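Local coordinates for protein peroxinectin A (Dictyostelium discoideum, PDB 6ERC) that uses hydrogen peroxide to oxidise phenolic donors, iodide and thiocyanate at a heme, as a secreted, glycosylated peroxidase of the animal heme peroxidase family, at residues Gly304-Gly309 against Asn355-Met360; Thr298-Phe303 against Gln452-Ile457; Gln2-Tyr7 against Phe251-Ser256; Arg229-Leu234 against Ser256-Gln261. All blocks are in the same frame, centred on the assembly; numbering follows the deposited sequence.

Contact 1: residues Gly304-Gly309 against Asn355-Met360; sequences GHSEVG and NIDIYM. With CA (calcium ion), chain G; HEM (protoporphyrin IX containing Fe), chain F.
Ser306 OG does two jobs at once: it binds the calcium ion at 2.3 Å and donates a hydrogen bond to Asp357 O at 2.6 Å, approaching from above the carbonyl plane. Its position anti to the backbone N (chi1 -173°) sets OG beside the residue's own carbonyl carbon, and Ser306 O joins it on the metal, making the residue a two-point ligand. The loop between helices 342-350 and 362-365 wraps the rest of the ion with Asn355 O, Tyr359 O and Asp357 OD1, and two waters bring the count to seven oxygens. Asp357 supplies the one carboxylate among them. Its OD1 also accepts from Tyr359 N at 3.2 Å, closing an Asx turn, while OD2 takes Asn355 ND2 at 3.3 Å; the amide oxygen of Asn355 is held by Lys65 N.

One residue back, His305 turns to the heme and binds its iron through NE2 at 2.3 Å, as the proximal ligand of an animal heme peroxidase. The Met360 chain bends at chi3 (-61°), bringing CE against His305 CB at 3.5 Å. On the heme side of the calcium ion, Glu307 and Ile356 run side by side, with Glu307 OE2 lying 3.5 Å from CBC of a heme vinyl group. The calcium ion thus ties the short helix carrying the iron ligand to a loop with little regular structure of its own, and its charge, met by five protein ligand atoms of which Asp357 OD1 alone is anionic, would probably lower the basicity of the Asp357 carboxylate.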
# COMPACT_ATOMS: atom_id res chain seq x y z
N GLY A 304 -7.88 0.36 -2.10
CA GLY A 304 -7.85 1.43 -1.11
C GLY A 304 -8.05 2.81 -1.70
O GLY A 304 -8.51 3.72 -1.02
N HIS A 305 -7.70 2.99 -2.98
CA HIS A 305 -7.89 4.29 -3.60
C HIS A 305 -9.36 4.66 -3.69
O HIS A 305 -9.71 5.84 -3.66
CB HIS A 305 -7.23 4.28 -4.97
CG HIS A 305 -5.79 3.89 -4.93
ND1 HIS A 305 -5.23 2.97 -5.80
CD2 HIS A 305 -4.78 4.28 -4.11
CE1 HIS A 305 -3.95 2.82 -5.52
NE2 HIS A 305 -3.65 3.61 -4.51
N SER A 306 -10.24 3.66 -3.79
CA SER A 306 -11.67 3.91 -3.74
C SER A 306 -12.11 4.37 -2.35
O SER A 306 -13.05 5.18 -2.23
CB SER A 306 -12.43 2.64 -4.13
OG SER A 306 -13.82 2.88 -4.24
N GLU A 307 -11.46 3.87 -1.30
CA GLU A 307 -11.92 4.11 0.07
C GLU A 307 -11.34 5.37 0.70
O GLU A 307 -11.79 5.76 1.79
CB GLU A 307 -11.59 2.89 0.95
CG GLU A 307 -10.17 2.85 1.50
CD GLU A 307 -9.79 1.50 2.08
OE1 GLU A 307 -10.66 0.81 2.65
OE2 GLU A 307 -8.60 1.12 1.96
N VAL A 308 -10.37 6.02 0.07
CA VAL A 308 -9.81 7.26 0.60
C VAL A 308 -10.87 8.35 0.52
O VAL A 308 -11.38 8.67 -0.56
CB VAL A 308 -8.55 7.66 -0.17
CG1 VAL A 308 -8.08 9.05 0.22
CG2 VAL A 308 -7.45 6.64 0.06
N GLY A 309 -11.19 8.95 1.66
CA GLY A 309 -12.08 10.09 1.70
C GLY A 309 -11.38 11.36 1.27
O GLY A 309 -10.15 11.43 1.17
N ASN A 355 -16.54 4.44 0.54
CA ASN A 355 -16.90 3.08 0.20
C ASN A 355 -15.98 2.53 -0.88
O ASN A 355 -15.44 3.27 -1.71
CB ASN A 355 -18.35 3.02 -0.29
CG ASN A 355 -18.93 1.62 -0.22
OD1 ASN A 355 -18.87 0.96 0.82
ND2 ASN A 355 -19.48 1.15 -1.32
N ILE A 356 -15.80 1.21 -0.87
CA ILE A 356 -14.99 0.53 -1.87
C ILE A 356 -15.90 0.16 -3.03
O ILE A 356 -16.71 -0.76 -2.92
CB ILE A 356 -14.28 -0.70 -1.29
CG1 ILE A 356 -13.25 -0.27 -0.25
CG2 ILE A 356 -13.58 -1.48 -2.41
CD1 ILE A 356 -12.89 -1.34 0.74
N ASP A 357 -15.77 0.88 -4.13
CA ASP A 357 -16.65 0.76 -5.27
C ASP A 357 -15.92 1.35 -6.47
O ASP A 357 -14.73 1.66 -6.40
CB ASP A 357 -17.98 1.45 -4.97
CG ASP A 357 -17.80 2.83 -4.38
OD1 ASP A 357 -16.73 3.44 -4.62
OD2 ASP A 357 -18.70 3.29 -3.66
N ILE A 358 -16.63 1.53 -7.58
CA ILE A 358 -15.98 2.03 -8.78
C ILE A 358 -15.56 3.49 -8.64
O ILE A 358 -14.76 3.98 -9.44
CB ILE A 358 -16.89 1.85 -10.01
CG1 ILE A 358 -18.21 2.60 -9.81
CG2 ILE A 358 -17.12 0.37 -10.27
CD1 ILE A 358 -19.04 2.71 -11.08
N TYR A 359 -16.07 4.20 -7.63
CA TYR A 359 -15.89 5.64 -7.55
C TYR A 359 -14.63 6.02 -6.78
O TYR A 359 -14.34 5.45 -5.73
CB TYR A 359 -17.11 6.28 -6.90
CG TYR A 359 -18.36 5.80 -7.55
CD1 TYR A 359 -18.75 6.30 -8.78
CD2 TYR A 359 -19.14 4.82 -6.96
CE1 TYR A 359 -19.89 5.86 -9.40
CE2 TYR A 359 -20.29 4.37 -7.57
CZ TYR A 359 -20.66 4.90 -8.79
OH TYR A 359 -21.80 4.45 -9.40
N MET A 360 -13.92 7.01 -7.32
CA MET A 360 -12.71 7.54 -6.70
C MET A 360 -12.87 9.05 -6.56
O MET A 360 -13.31 9.72 -7.49
CB MET A 360 -11.49 7.21 -7.56
CG MET A 360 -10.17 7.70 -6.99
SD MET A 360 -8.77 7.11 -7.96
CE MET A 360 -8.96 5.33 -7.79
CA CA G . -15.06 4.75 -3.59
CHA HEM F . 0.16 2.37 -5.46
CHB HEM F . -1.05 6.82 -4.00
CHC HEM F . -3.85 4.90 -0.52
CHD HEM F . -2.82 0.45 -2.15
C1A HEM F . 0.02 3.74 -5.40
C2A HEM F . 0.55 4.68 -6.36
C3A HEM F . 0.22 5.91 -5.96
C4A HEM F . -0.53 5.79 -4.73
CMA HEM F . 0.58 7.24 -6.66
CAA HEM F . 1.35 4.29 -7.61
CBA HEM F . 0.48 4.63 -8.81
CGA HEM F . 0.88 3.80 -10.00
O1A HEM F . 0.75 2.55 -9.94
O2A HEM F . 1.33 4.39 -11.01
C1B HEM F . -1.89 6.68 -2.92
C2B HEM F . -2.43 7.76 -2.15
C3B HEM F . -3.20 7.24 -1.18
C4B HEM F . -3.17 5.80 -1.32
CMB HEM F . -2.11 9.24 -2.45
CAB HEM F . -4.03 7.95 -0.08
CBB HEM F . -4.13 9.28 0.01
C1C HEM F . -3.83 3.52 -0.65
C2C HEM F . -4.55 2.56 0.17
C3C HEM F . -4.26 1.33 -0.29
C4C HEM F . -3.35 1.49 -1.41
CMC HEM F . -5.46 3.01 1.33
CAC HEM F . -4.70 -0.09 0.15
CBC HEM F . -5.52 -0.37 1.17
C1D HEM F . -1.90 0.59 -3.16
C2D HEM F . -1.22 -0.50 -3.84
C3D HEM F . -0.41 0.04 -4.75
C4D HEM F . -0.53 1.48 -4.68
CMD HEM F . -1.45 -1.99 -3.55
CAD HEM F . 0.54 -0.69 -5.72
CBD HEM F . 1.77 -1.04 -4.89
CGD HEM F . 3.02 -0.99 -5.72
O1D HEM F . 3.59 0.12 -5.87
O2D HEM F . 3.47 -2.05 -6.24
NA HEM F . -0.63 4.45 -4.42
NB HEM F . -2.36 5.49 -2.39
NC HEM F . -3.11 2.83 -1.60
ND HEM F . -1.45 1.77 -3.70
FE HEM F . -1.85 3.61 -3.02
O HOH W 1 -17.17 5.54 -2.93
O HOH W 2 -14.67 7.09 -3.43

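Contact 2: residues Thr298-Phe303 against Gln452-Ile457; sequences TTAFRF and QTFYLI. With HEM (protoporphyrin IX containing Fe), chain F.
On the proximal side of the heme, where helix 294-300 ends, Ala300 packs onto the ring of Phe454 from helix 452-467. Ala300 CA stands over the ring face, 3.8 Å from its centroid and 13° off the normal, a CH-pi contact, while Ala300 O comes within 3.5 Å of Phe454 CD2. The methyl group of Ala300 turns instead to the next helical turn, where CB meets Ile457 CG2 at 3.5 Å. The Thr299 side chain crosses that of Phe454 at about a right angle, Thr299 CG2 lying 3.9 Å from Phe454 CE1. Asn387 holds the Thr299 hydroxyl. Phe303 CB adds a looser touch on Phe454 CD2, at 4.2 Å.

Arg302 leads away from this apolar patch to the heme. Its chain bends at chi2 (-144°), which places CD near HEM C3D. A guanidinium face lies by the porphyrin rim; NH1 comes implausibly close to propionate oxygen O1A, its exact distance doubtful, and the NH2 bond to O1A is weak. Asn383 and Thr297 also hold the group. A leucine in place of Arg302 would probably leave heme O1A without this guanidinium and Asn383 OD1 without this donor. Apolar packing thus joins the two helices, while the guanidinium would probably steady the heme edge.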
# COMPACT_ATOMS: atom_id res chain seq x y z
N THR A 298 -0.97 -5.14 -8.09
CA THR A 298 -1.42 -4.36 -9.24
C THR A 298 -2.93 -4.18 -9.26
O THR A 298 -3.42 -3.12 -9.65
CB THR A 298 -0.96 -5.04 -10.54
OG1 THR A 298 0.44 -5.34 -10.46
CG2 THR A 298 -1.21 -4.13 -11.73
N THR A 299 -3.69 -5.20 -8.84
CA THR A 299 -5.14 -5.21 -9.03
C THR A 299 -5.89 -5.25 -7.71
O THR A 299 -6.56 -4.28 -7.37
CB THR A 299 -5.52 -6.40 -9.92
OG1 THR A 299 -4.64 -6.46 -11.05
CG2 THR A 299 -6.96 -6.25 -10.41
N ALA A 300 -5.81 -6.35 -6.96
CA ALA A 300 -6.72 -6.56 -5.83
C ALA A 300 -6.52 -5.50 -4.75
O ALA A 300 -7.47 -4.81 -4.36
CB ALA A 300 -6.52 -7.96 -5.26
N PHE A 301 -5.30 -5.36 -4.25
CA PHE A 301 -5.07 -4.53 -3.07
C PHE A 301 -5.06 -3.04 -3.38
O PHE A 301 -4.87 -2.24 -2.45
CB PHE A 301 -3.76 -4.92 -2.39
CG PHE A 301 -3.72 -4.61 -0.93
CD1 PHE A 301 -4.40 -5.40 -0.03
CD2 PHE A 301 -3.03 -3.51 -0.46
CE1 PHE A 301 -4.37 -5.12 1.32
CE2 PHE A 301 -3.00 -3.22 0.89
CZ PHE A 301 -3.67 -4.02 1.78
N ARG A 302 -5.24 -2.63 -4.63
CA ARG A 302 -5.38 -1.22 -4.94
C ARG A 302 -6.78 -0.69 -4.68
O ARG A 302 -7.06 0.48 -4.98
CB ARG A 302 -4.99 -0.96 -6.40
CG ARG A 302 -3.54 -1.27 -6.70
CD ARG A 302 -2.94 -0.30 -7.71
NE ARG A 302 -1.54 -0.63 -8.00
CZ ARG A 302 -0.74 0.10 -8.75
NH1 ARG A 302 -1.18 1.22 -9.31
NH2 ARG A 302 0.52 -0.29 -8.95
N PHE A 303 -7.66 -1.51 -4.10
CA PHE A 303 -9.00 -1.05 -3.75
C PHE A 303 -8.98 0.15 -2.82
O PHE A 303 -9.96 0.90 -2.76
CB PHE A 303 -9.77 -2.19 -3.08
CG PHE A 303 -9.28 -2.54 -1.69
CD1 PHE A 303 -9.78 -1.88 -0.58
CD2 PHE A 303 -8.32 -3.52 -1.51
CE1 PHE A 303 -9.33 -2.19 0.69
CE2 PHE A 303 -7.87 -3.83 -0.23
CZ PHE A 303 -8.38 -3.17 0.86
N GLN A 452 -15.85 -10.82 -4.23
CA GLN A 452 -15.34 -12.19 -4.24
C GLN A 452 -13.97 -12.27 -4.89
O GLN A 452 -13.05 -12.91 -4.36
CB GLN A 452 -16.33 -13.10 -4.97
CG GLN A 452 -15.96 -14.57 -4.95
CD GLN A 452 -16.80 -15.39 -5.91
OE1 GLN A 452 -17.03 -14.97 -7.05
NE2 GLN A 452 -17.25 -16.55 -5.46
N THR A 453 -13.80 -11.62 -6.04
CA THR A 453 -12.54 -11.72 -6.77
C THR A 453 -11.38 -11.14 -5.95
O THR A 453 -10.39 -11.83 -5.68
CB THR A 453 -12.65 -11.01 -8.12
OG1 THR A 453 -13.75 -11.57 -8.85
CG2 THR A 453 -11.38 -11.18 -8.92
N PHE A 454 -11.50 -9.87 -5.55
CA PHE A 454 -10.45 -9.26 -4.74
C PHE A 454 -10.25 -10.02 -3.44
O PHE A 454 -9.12 -10.17 -2.96
CB PHE A 454 -10.79 -7.79 -4.48
CG PHE A 454 -10.57 -6.88 -5.66
CD1 PHE A 454 -10.19 -7.38 -6.89
CD2 PHE A 454 -10.72 -5.51 -5.51
CE1 PHE A 454 -9.98 -6.52 -7.96
CE2 PHE A 454 -10.51 -4.66 -6.58
CZ PHE A 454 -10.14 -5.17 -7.81
N TYR A 455 -11.34 -10.51 -2.84
CA TYR A 455 -11.24 -11.31 -1.63
C TYR A 455 -10.29 -12.49 -1.83
O TYR A 455 -9.41 -12.74 -1.00
CB TYR A 455 -12.63 -11.80 -1.22
CG TYR A 455 -12.69 -12.61 0.05
CD1 TYR A 455 -12.33 -13.95 0.06
CD2 TYR A 455 -13.13 -12.04 1.23
CE1 TYR A 455 -12.40 -14.70 1.22
CE2 TYR A 455 -13.20 -12.77 2.40
CZ TYR A 455 -12.84 -14.10 2.38
OH TYR A 455 -12.91 -14.84 3.54
N LEU A 456 -10.46 -13.22 -2.93
CA LEU A 456 -9.66 -14.41 -3.16
C LEU A 456 -8.18 -14.07 -3.35
O LEU A 456 -7.31 -14.77 -2.84
CB LEU A 456 -10.20 -15.17 -4.37
CG LEU A 456 -9.75 -16.63 -4.54
CD1 LEU A 456 -10.81 -17.41 -5.29
CD2 LEU A 456 -8.41 -16.73 -5.26
N ILE A 457 -7.89 -12.99 -4.09
CA ILE A 457 -6.50 -12.63 -4.34
C ILE A 457 -5.83 -12.17 -3.05
O ILE A 457 -4.67 -12.51 -2.78
CB ILE A 457 -6.43 -11.54 -5.43
CG1 ILE A 457 -7.04 -12.06 -6.74
CG2 ILE A 457 -4.99 -11.11 -5.67
CD1 ILE A 457 -7.37 -10.98 -7.74
CHA HEM F . 0.16 2.37 -5.46
CHB HEM F . -1.05 6.82 -4.00
CHC HEM F . -3.85 4.90 -0.52
CHD HEM F . -2.82 0.45 -2.15
C1A HEM F . 0.02 3.74 -5.40
C2A HEM F . 0.55 4.68 -6.36
C3A HEM F . 0.22 5.91 -5.96
C4A HEM F . -0.53 5.79 -4.73
CMA HEM F . 0.58 7.24 -6.66
CAA HEM F . 1.35 4.29 -7.61
CBA HEM F . 0.48 4.63 -8.81
CGA HEM F . 0.88 3.80 -10.00
O1A HEM F . 0.75 2.55 -9.94
O2A HEM F . 1.33 4.39 -11.01
C1B HEM F . -1.89 6.68 -2.92
C2B HEM F . -2.43 7.76 -2.15
C3B HEM F . -3.20 7.24 -1.18
C4B HEM F . -3.17 5.80 -1.32
CMB HEM F . -2.11 9.24 -2.45
CAB HEM F . -4.03 7.95 -0.08
CBB HEM F . -4.13 9.28 0.01
C1C HEM F . -3.83 3.52 -0.65
C2C HEM F . -4.55 2.56 0.17
C3C HEM F . -4.26 1.33 -0.29
C4C HEM F . -3.35 1.49 -1.41
CMC HEM F . -5.46 3.01 1.33
CAC HEM F . -4.70 -0.09 0.15
CBC HEM F . -5.52 -0.37 1.17
C1D HEM F . -1.90 0.59 -3.16
C2D HEM F . -1.22 -0.50 -3.84
C3D HEM F . -0.41 0.04 -4.75
C4D HEM F . -0.53 1.48 -4.68
CMD HEM F . -1.45 -1.99 -3.55
CAD HEM F . 0.54 -0.69 -5.72
CBD HEM F . 1.77 -1.04 -4.89
CGD HEM F . 3.02 -0.99 -5.72
O1D HEM F . 3.59 0.12 -5.87
O2D HEM F . 3.47 -2.05 -6.24
NA HEM F . -0.63 4.45 -4.42
NB HEM F . -2.36 5.49 -2.39
NC HEM F . -3.11 2.83 -1.60
ND HEM F . -1.45 1.77 -3.70
FE HEM F . -1.85 3.61 -3.02

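Contact 3: residues Gln2-Tyr7 against Phe251-Ser256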
# COMPACT_ATOMS: atom_id res chain seq x y z
N GLN A 2 22.66 -14.48 18.08
CA GLN A 2 21.31 -14.73 17.62
C GLN A 2 21.15 -14.26 16.17
O GLN A 2 21.70 -13.23 15.77
CB GLN A 2 20.30 -14.01 18.51
CG GLN A 2 18.85 -14.13 18.06
CD GLN A 2 18.41 -15.57 17.85
OE1 GLN A 2 18.79 -16.20 16.86
NE2 GLN A 2 17.62 -16.09 18.78
N GLU A 3 20.40 -15.04 15.39
CA GLU A 3 20.14 -14.70 14.00
C GLU A 3 18.95 -13.75 13.91
O GLU A 3 17.89 -14.02 14.48
CB GLU A 3 19.86 -15.97 13.19
CG GLU A 3 19.71 -15.71 11.70
CD GLU A 3 19.34 -16.96 10.93
OE1 GLU A 3 18.79 -17.90 11.55
OE2 GLU A 3 19.59 -17.01 9.70
N PHE A 4 19.13 -12.65 13.19
CA PHE A 4 18.07 -11.69 12.95
C PHE A 4 17.83 -11.56 11.45
O PHE A 4 18.69 -11.90 10.63
CB PHE A 4 18.40 -10.32 13.54
CG PHE A 4 18.41 -10.30 15.04
CD1 PHE A 4 17.23 -10.15 15.75
CD2 PHE A 4 19.59 -10.44 15.74
CE1 PHE A 4 17.23 -10.13 17.13
CE2 PHE A 4 19.59 -10.43 17.12
CZ PHE A 4 18.41 -10.27 17.82
N ARG A 5 16.64 -11.07 11.10
CA ARG A 5 16.28 -10.87 9.71
C ARG A 5 17.34 -10.05 8.99
O ARG A 5 18.05 -9.24 9.59
CB ARG A 5 14.94 -10.13 9.60
CG ARG A 5 13.72 -10.91 10.02
CD ARG A 5 12.53 -9.98 10.02
NE ARG A 5 11.27 -10.65 10.33
CZ ARG A 5 10.46 -11.20 9.42
NH1 ARG A 5 10.77 -11.17 8.13
NH2 ARG A 5 9.34 -11.78 9.82
N SER A 6 17.44 -10.26 7.68
CA SER A 6 18.16 -9.32 6.85
C SER A 6 17.28 -8.11 6.57
O SER A 6 16.08 -8.10 6.88
CB SER A 6 18.59 -9.98 5.54
OG SER A 6 19.39 -9.09 4.78
N TYR A 7 17.88 -7.08 5.99
CA TYR A 7 17.12 -5.90 5.59
C TYR A 7 16.56 -6.02 4.18
O TYR A 7 15.67 -5.24 3.81
CB TYR A 7 18.00 -4.65 5.71
CG TYR A 7 18.47 -4.40 7.12
CD1 TYR A 7 17.60 -3.96 8.10
CD2 TYR A 7 19.80 -4.61 7.47
CE1 TYR A 7 18.02 -3.74 9.39
CE2 TYR A 7 20.24 -4.38 8.76
CZ TYR A 7 19.34 -3.95 9.71
OH TYR A 7 19.76 -3.72 11.00
N PHE A 251 19.02 -2.52 19.45
CA PHE A 251 18.28 -2.18 18.24
C PHE A 251 17.57 -3.39 17.67
O PHE A 251 16.36 -3.36 17.41
CB PHE A 251 19.23 -1.58 17.20
CG PHE A 251 18.61 -1.46 15.84
CD1 PHE A 251 17.82 -0.38 15.51
CD2 PHE A 251 18.81 -2.46 14.89
CE1 PHE A 251 17.24 -0.28 14.26
CE2 PHE A 251 18.23 -2.36 13.64
CZ PHE A 251 17.45 -1.27 13.33
N GLN A 252 18.30 -4.49 17.45
CA GLN A 252 17.71 -5.67 16.83
C GLN A 252 16.55 -6.20 17.66
O GLN A 252 15.48 -6.52 17.12
CB GLN A 252 18.78 -6.75 16.63
CG GLN A 252 19.86 -6.37 15.63
CD GLN A 252 19.32 -6.02 14.26
OE1 GLN A 252 18.18 -6.35 13.93
NE2 GLN A 252 20.13 -5.34 13.46
N GLN A 253 16.74 -6.32 18.98
CA GLN A 253 15.65 -6.76 19.84
C GLN A 253 14.46 -5.81 19.74
O GLN A 253 13.30 -6.24 19.82
CB GLN A 253 16.14 -6.87 21.28
CG GLN A 253 17.13 -8.00 21.52
CD GLN A 253 16.50 -9.39 21.59
OE1 GLN A 253 17.21 -10.39 21.75
NE2 GLN A 253 15.17 -9.47 21.47
N SER A 254 14.72 -4.51 19.58
CA SER A 254 13.63 -3.56 19.39
C SER A 254 13.03 -3.69 17.99
O SER A 254 11.80 -3.68 17.84
CB SER A 254 14.13 -2.13 19.62
OG SER A 254 14.63 -1.98 20.93
N ARG A 255 13.87 -3.82 16.97
CA ARG A 255 13.37 -4.05 15.62
C ARG A 255 12.50 -5.29 15.57
O ARG A 255 11.44 -5.29 14.92
CB ARG A 255 14.55 -4.18 14.64
CG ARG A 255 14.14 -4.57 13.22
CD ARG A 255 15.19 -4.18 12.18
NE ARG A 255 16.03 -5.30 11.76
CZ ARG A 255 15.82 -6.06 10.69
NH1 ARG A 255 14.78 -5.84 9.89
NH2 ARG A 255 16.65 -7.05 10.40
N SER A 256 12.91 -6.36 16.26
CA SER A 256 12.15 -7.60 16.23
C SER A 256 10.76 -7.41 16.83
O SER A 256 9.77 -7.95 16.31
CB SER A 256 12.91 -8.69 16.99
OG SER A 256 12.30 -9.96 16.82
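The Arg255 side chain turns at chi3 (101°), which sets NE 3.5 Å from Tyr7 CE1, and Tyr7 CG lies anti to its carbonyl carbon (chi1 -61°), from where the ring reaches the helix and meets the guanidinium. The contact joins the N-terminal loop, which has no regular structure here, to helix 247-275. Tyr7 CE1 sits over the centre of the guanidinium face. At the edge of that group Arg255 NE gives Gln252 OE1 a hydrogen bond of 3.2 Å, close to the guanidinium plane, and Arg255 NH2 lies 2.7 Å from Arg5 O. An alanine in place of Arg255 would probably leave Gln252 OE1 without this donor and open a gap beside the Tyr7 ring.

Upstream in the loop, Phe4 lays its ring over Gln252. The CB atom of Gln252 lies 3.6 Å from the ring centroid and 4° off the normal, a CH-pi contact, while Gln253 OE1, itself paired with Arg249, meets the ring edge near CZ. Arg5 extends away from this patch to a salt bridge with Asp469. The amide nitrogen of Gln252 is hydrogen-bonded to Glu248, and it meets Tyr7 OH tip to tip at 3.0 Å. From the same turn of helix, Phe251 CE2 approaches Tyr7 OH to 3.3 Å.

Contact 4: residues Arg229-Leu234 against Ser256-Gln261; sequences RDHNRL and SCIIEQ
The His231 ring presents its edge to Ile258, with CD2 at 4.0 Å from CG1, while ND1 elsewhere on its rim donates in the ring plane to Asn232 OD1 at 3.3 Å. The guanidinium of Arg233, on the far side of Asp230 from Ile258, also works by its edge: NE and NH2 reach Asp230 OD1 from one face of the carboxylate in a side-on salt bridge, the NH2 arm being 3.0 Å long.

His231 and Asp230 line the junction of two helices consecutive in the chain, 218-241 and 247-275, whose local axes run roughly antiparallel, at 139°, and come within 9.9 Å. Ile258 is the central wedge. Its chi2 of -63° puts CD1 3.8 Å from the backbone N of His231 and the same distance from Asp230 OD2. Leu234 fills the next position, its CD1 lying 3.5 Å from Cys257 CB, whose sulfur is in a disulfide with Cys485.

No hydrogen bond crosses between the two segments. Asp230 OD2 is paired with Arg496 and OD1 with Arg233, which would probably keep the buried carboxylate ionised; Arg233 NH1 also pairs with Glu486. Aliphatic contacts therefore join the helices, while charges and disulfide tie them to the C-terminal part of the chain.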
# COMPACT_ATOMS: atom_id res chain seq x y z
N ARG A 229 8.34 5.97 17.90
CA ARG A 229 8.26 6.23 19.34
C ARG A 229 8.21 4.92 20.11
O ARG A 229 8.94 4.73 21.09
CB ARG A 229 7.04 7.08 19.65
CG ARG A 229 7.11 8.50 19.12
CD ARG A 229 5.82 9.25 19.41
NE ARG A 229 5.85 10.61 18.91
CZ ARG A 229 4.85 11.48 19.03
NH1 ARG A 229 3.73 11.12 19.63
NH2 ARG A 229 4.97 12.71 18.54
N ASP A 230 7.33 4.00 19.69
CA ASP A 230 7.23 2.71 20.35
C ASP A 230 8.54 1.94 20.27
O ASP A 230 8.86 1.17 21.17
CB ASP A 230 6.09 1.90 19.72
CG ASP A 230 5.55 0.83 20.66
OD1 ASP A 230 5.19 1.17 21.80
OD2 ASP A 230 5.45 -0.34 20.23
N HIS A 231 9.31 2.14 19.20
CA HIS A 231 10.60 1.49 19.08
C HIS A 231 11.58 2.03 20.11
O HIS A 231 12.19 1.27 20.87
CB HIS A 231 11.16 1.67 17.67
CG HIS A 231 12.54 1.12 17.50
ND1 HIS A 231 13.67 1.84 17.83
CD2 HIS A 231 12.98 -0.07 17.04
CE1 HIS A 231 14.75 1.11 17.58
NE2 HIS A 231 14.35 -0.05 17.10
N ASN A 232 11.76 3.35 20.15
CA ASN A 232 12.68 3.95 21.11
C ASN A 232 12.23 3.70 22.54
O ASN A 232 13.06 3.64 23.45
CB ASN A 232 12.81 5.45 20.85
CG ASN A 232 13.62 5.75 19.60
OD1 ASN A 232 14.22 4.85 19.01
ND2 ASN A 232 13.63 7.01 19.20
N ARG A 233 10.92 3.55 22.76
CA ARG A 233 10.43 3.21 24.09
C ARG A 233 10.92 1.83 24.51
O ARG A 233 11.41 1.64 25.62
CB ARG A 233 8.90 3.28 24.11
CG ARG A 233 8.29 3.22 25.50
CD ARG A 233 6.78 3.22 25.42
NE ARG A 233 6.28 2.06 24.69
CZ ARG A 233 6.13 0.85 25.22
NH1 ARG A 233 6.43 0.63 26.50
NH2 ARG A 233 5.67 -0.15 24.48
N LEU A 234 10.80 0.84 23.61
CA LEU A 234 11.26 -0.50 23.92
C LEU A 234 12.78 -0.56 24.04
O LEU A 234 13.30 -1.34 24.85
CB LEU A 234 10.78 -1.49 22.86
CG LEU A 234 9.28 -1.77 22.80
CD1 LEU A 234 8.97 -2.70 21.64
CD2 LEU A 234 8.77 -2.36 24.09
N SER A 256 12.91 -6.36 16.26
CA SER A 256 12.15 -7.60 16.23
C SER A 256 10.76 -7.41 16.83
O SER A 256 9.77 -7.95 16.31
CB SER A 256 12.91 -8.69 16.99
OG SER A 256 12.30 -9.96 16.82
N CYS A 257 10.65 -6.63 17.91
CA CYS A 257 9.35 -6.40 18.53
C CYS A 257 8.43 -5.61 17.60
O CYS A 257 7.25 -5.95 17.45
CB CYS A 257 9.51 -5.65 19.86
SG CYS A 257 10.42 -6.51 21.15
N ILE A 258 8.95 -4.56 16.97
CA ILE A 258 8.13 -3.72 16.10
C ILE A 258 7.62 -4.52 14.92
O ILE A 258 6.45 -4.41 14.52
CB ILE A 258 8.94 -2.49 15.65
CG1 ILE A 258 9.29 -1.61 16.85
CG2 ILE A 258 8.16 -1.69 14.60
CD1 ILE A 258 8.09 -1.02 17.59
N ILE A 259 8.48 -5.34 14.31
CA ILE A 259 8.05 -6.22 13.23
C ILE A 259 6.89 -7.09 13.69
O ILE A 259 5.88 -7.22 13.00
CB ILE A 259 9.23 -7.06 12.72
CG1 ILE A 259 10.23 -6.15 12.00
CG2 ILE A 259 8.76 -8.17 11.80
CD1 ILE A 259 11.54 -6.80 11.68
N GLU A 260 7.03 -7.70 14.87
CA GLU A 260 5.93 -8.48 15.44
C GLU A 260 4.69 -7.61 15.65
O GLU A 260 3.57 -8.06 15.42
CB GLU A 260 6.36 -9.12 16.75
CG GLU A 260 5.20 -9.71 17.55
CD GLU A 260 5.66 -10.50 18.77
OE1 GLU A 260 6.85 -10.84 18.84
OE2 GLU A 260 4.81 -10.76 19.65
N GLN A 261 4.88 -6.37 16.11
CA GLN A 261 3.74 -5.49 16.32
C GLN A 261 3.03 -5.19 15.01
O GLN A 261 1.79 -5.19 14.95
CB GLN A 261 4.20 -4.20 17.00
CG GLN A 261 3.07 -3.25 17.36
CD GLN A 261 2.08 -3.86 18.34
OE1 GLN A 261 2.25 -3.77 19.55
NE2 GLN A 261 1.04 -4.49 17.81

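All four contacts are largely buried, but they form two groups. Contacts 1 and 2 lie nearer the chain's centre, both touch the heme, and meet where Ile356 CD1 packs on Phe303 CD1 at 3.4 Å; contact 1 is nested in the chain loop closed by contact 2. Contacts 3 and 4 lie farther out, share helix 247-275 and Ser256, and meet through Ser254 and His231. Metal coordination dominates contact 1, whereas contact 2 is apolar across its segments and polar toward the heme propionate. Contact 3, closest to the surface, mixes a ring face, amides and a guanidinium; contact 4 is aliphatic between helices. Nearest atoms of contacts 1 and 3 are about 23 Å apart.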